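Local coordinates for protein polyguluronate lyase (Corynebacterium sp., PDB 1UAI) that probably cleaves the poly(alpha-L-guluronate) of alginate as a lyase built on a jellyroll beta-sandwich, at residues A8-L13 against F45-K50. Residues are numbered along the deposited sequence; the frame is centred on the assembly and turned at random.
Sequences AQQLDL and FQVNAK
Two apolar touches join the 8-13 loop to the 45-47 edge strand: Leu13 on Phe45 and Gln10 on Val47. In the first, Leu13 CD1 lies 3.9 Å from Phe45 CZ. The methyl meets the edge of the ring, in its plane, and not a face. The two side chains reach for each other from opposite directions. With Phe45 CG anti to the backbone N (chi1 179°), the ring extends so that CZ, its far end, is the atom that meets Leu13.

In the second touch, the aliphatic part of Gln10 does the packing. Gln10 CG rests against both methyls of Val47, 3.9 Å from Val47 CG1 and slightly farther from CG2. The side chains cross at about a right angle. The Gln10 chain bends at chi2 (-70°), which brings Gln10 NE2 to 4.1 Å from Val47 CG1. The polar end is used elsewhere: NE2 is hydrogen-bonded to Pro3 O.

The two segments share no hydrogen bond; they meet by van der Waals contact. Gln46 NE2 donates to Val47 O at 3.0 Å, with an N-H...O angle of 155°. Asn48 OD1 receives the backbone N-H groups of Thr52 and Gly53, just beyond the strand.

Gln10 also touches Cys51, which is disulfide-bonded to Cys4, next to Pro3. Strand 45-47 is an outermost strand of the seven-stranded antiparallel sheet and pairs with strand 54-59. Val54 of that neighbour touches Gln10, Leu11 and Phe45. The loop leads into strand 16-20 of the other sheet, whose strand 72-79 meets Leu13 through Leu75 and Phe45 through Ser73.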
loop_
_atom_site.group_PDB
_atom_site.type_symbol
_atom_site.label_atom_id
_atom_site.label_comp_id
_atom_site.label_asym_id
_atom_site.label_seq_id
_atom_site.Cartn_x
_atom_site.Cartn_y
_atom_site.Cartn_z
ATOM N N ALA A 8 8.444 -8.610 -9.719
ATOM C CA ALA A 8 8.111 -8.137 -11.061
ATOM C C ALA A 8 7.624 -9.244 -11.996
ATOM O O ALA A 8 7.161 -8.964 -13.100
ATOM C CB ALA A 8 9.314 -7.426 -11.675
ATOM N N GLN A 9 7.743 -10.495 -11.563
ATOM C CA GLN A 9 7.280 -11.622 -12.370
ATOM C C GLN A 9 5.854 -12.003 -11.970
ATOM O O GLN A 9 5.182 -12.747 -12.681
ATOM C CB GLN A 9 8.197 -12.835 -12.188
ATOM C CG GLN A 9 9.635 -12.601 -12.618
ATOM C CD GLN A 9 10.529 -13.795 -12.353
ATOM O OE1 GLN A 9 10.487 -14.387 -11.277
ATOM N NE2 GLN A 9 11.356 -14.147 -13.333
ATOM N N GLN A 10 5.400 -11.487 -10.831
ATOM C CA GLN A 10 4.059 -11.765 -10.312
ATOM C C GLN A 10 3.054 -10.667 -10.654
ATOM O O GLN A 10 1.865 -10.935 -10.849
ATOM C CB GLN A 10 4.113 -11.926 -8.792
ATOM C CG GLN A 10 4.785 -13.197 -8.306
ATOM C CD GLN A 10 3.963 -14.433 -8.601
ATOM O OE1 GLN A 10 2.740 -14.422 -8.463
ATOM N NE2 GLN A 10 4.631 -15.513 -8.994
ATOM N N LEU A 11 3.533 -9.428 -10.700
ATOM C CA LEU A 11 2.704 -8.266 -11.008
ATOM C C LEU A 11 3.434 -7.429 -12.048
ATOM O O LEU A 11 4.655 -7.512 -12.157
ATOM C CB LEU A 11 2.503 -7.412 -9.754
ATOM C CG LEU A 11 1.912 -8.087 -8.515
ATOM C CD1 LEU A 11 2.010 -7.142 -7.328
ATOM C CD2 LEU A 11 0.464 -8.475 -8.778
ATOM N N ASP A 12 2.694 -6.635 -12.817
ATOM C CA ASP A 12 3.324 -5.771 -13.808
ATOM C C ASP A 12 3.759 -4.523 -13.049
ATOM O O ASP A 12 2.952 -3.631 -12.782
ATOM C CB ASP A 12 2.342 -5.385 -14.918
ATOM C CG ASP A 12 3.012 -4.603 -16.033
ATOM O OD1 ASP A 12 4.113 -4.062 -15.795
ATOM O OD2 ASP A 12 2.441 -4.521 -17.144
ATOM N N LEU A 13 5.037 -4.472 -12.696
ATOM C CA LEU A 13 5.577 -3.349 -11.942
ATOM C C LEU A 13 6.198 -2.257 -12.806
ATOM O O LEU A 13 6.900 -1.386 -12.296
ATOM C CB LEU A 13 6.608 -3.854 -10.927
ATOM C CG LEU A 13 6.080 -4.857 -9.899
ATOM C CD1 LEU A 13 7.196 -5.221 -8.932
ATOM C CD2 LEU A 13 4.898 -4.258 -9.148
ATOM N N PHE A 45 10.399 -7.434 0.574
ATOM C CA PHE A 45 9.818 -7.301 -0.757
ATOM C C PHE A 45 10.298 -8.496 -1.569
ATOM O O PHE A 45 11.404 -8.492 -2.104
ATOM C CB PHE A 45 10.306 -5.992 -1.382
ATOM C CG PHE A 45 9.804 -5.753 -2.776
ATOM C CD1 PHE A 45 8.454 -5.526 -3.017
ATOM C CD2 PHE A 45 10.690 -5.736 -3.850
ATOM C CE1 PHE A 45 7.991 -5.284 -4.311
ATOM C CE2 PHE A 45 10.238 -5.496 -5.146
ATOM C CZ PHE A 45 8.885 -5.269 -5.375
ATOM N N GLN A 46 9.450 -9.513 -1.667
ATOM C CA GLN A 46 9.815 -10.738 -2.362
ATOM C C GLN A 46 8.575 -11.466 -2.848
ATOM O O GLN A 46 7.457 -11.137 -2.463
ATOM C CB GLN A 46 10.544 -11.667 -1.388
ATOM C CG GLN A 46 9.647 -12.092 -0.220
ATOM C CD GLN A 46 10.233 -13.211 0.616
ATOM O OE1 GLN A 46 11.091 -12.986 1.469
ATOM N NE2 GLN A 46 9.772 -14.432 0.370
ATOM N N VAL A 47 8.776 -12.458 -3.707
ATOM C CA VAL A 47 7.660 -13.280 -4.152
ATOM C C VAL A 47 7.379 -14.135 -2.914
ATOM O O VAL A 47 8.314 -14.526 -2.210
ATOM C CB VAL A 47 8.057 -14.213 -5.318
ATOM C CG1 VAL A 47 6.913 -15.170 -5.636
ATOM C CG2 VAL A 47 8.408 -13.389 -6.543
ATOM N N ASN A 48 6.113 -14.411 -2.620
ATOM C CA ASN A 48 5.830 -15.231 -1.452
ATOM C C ASN A 48 6.274 -16.674 -1.692
ATOM O O ASN A 48 6.524 -17.076 -2.829
ATOM C CB ASN A 48 4.343 -15.162 -1.070
ATOM C CG ASN A 48 3.415 -15.575 -2.194
ATOM O OD1 ASN A 48 3.848 -16.038 -3.247
ATOM N ND2 ASN A 48 2.116 -15.414 -1.968
ATOM N N ALA A 49 6.395 -17.441 -0.613
ATOM C CA ALA A 49 6.834 -18.830 -0.700
ATOM C C ALA A 49 5.988 -19.670 -1.654
ATOM O O ALA A 49 6.511 -20.543 -2.348
ATOM C CB ALA A 49 6.836 -19.463 0.690
ATOM N N LYS A 50 4.685 -19.405 -1.695
ATOM C CA LYS A 50 3.791 -20.163 -2.564
ATOM C C LYS A 50 3.832 -19.743 -4.032
ATOM O O LYS A 50 3.151 -20.337 -4.868
ATOM C CB LYS A 50 2.354 -20.086 -2.039
ATOM C CG LYS A 50 2.137 -20.857 -0.744
ATOM C CD LYS A 50 0.679 -20.824 -0.315
ATOM C CE LYS A 50 0.449 -21.650 0.942
ATOM N NZ LYS A 50 1.204 -21.112 2.107
#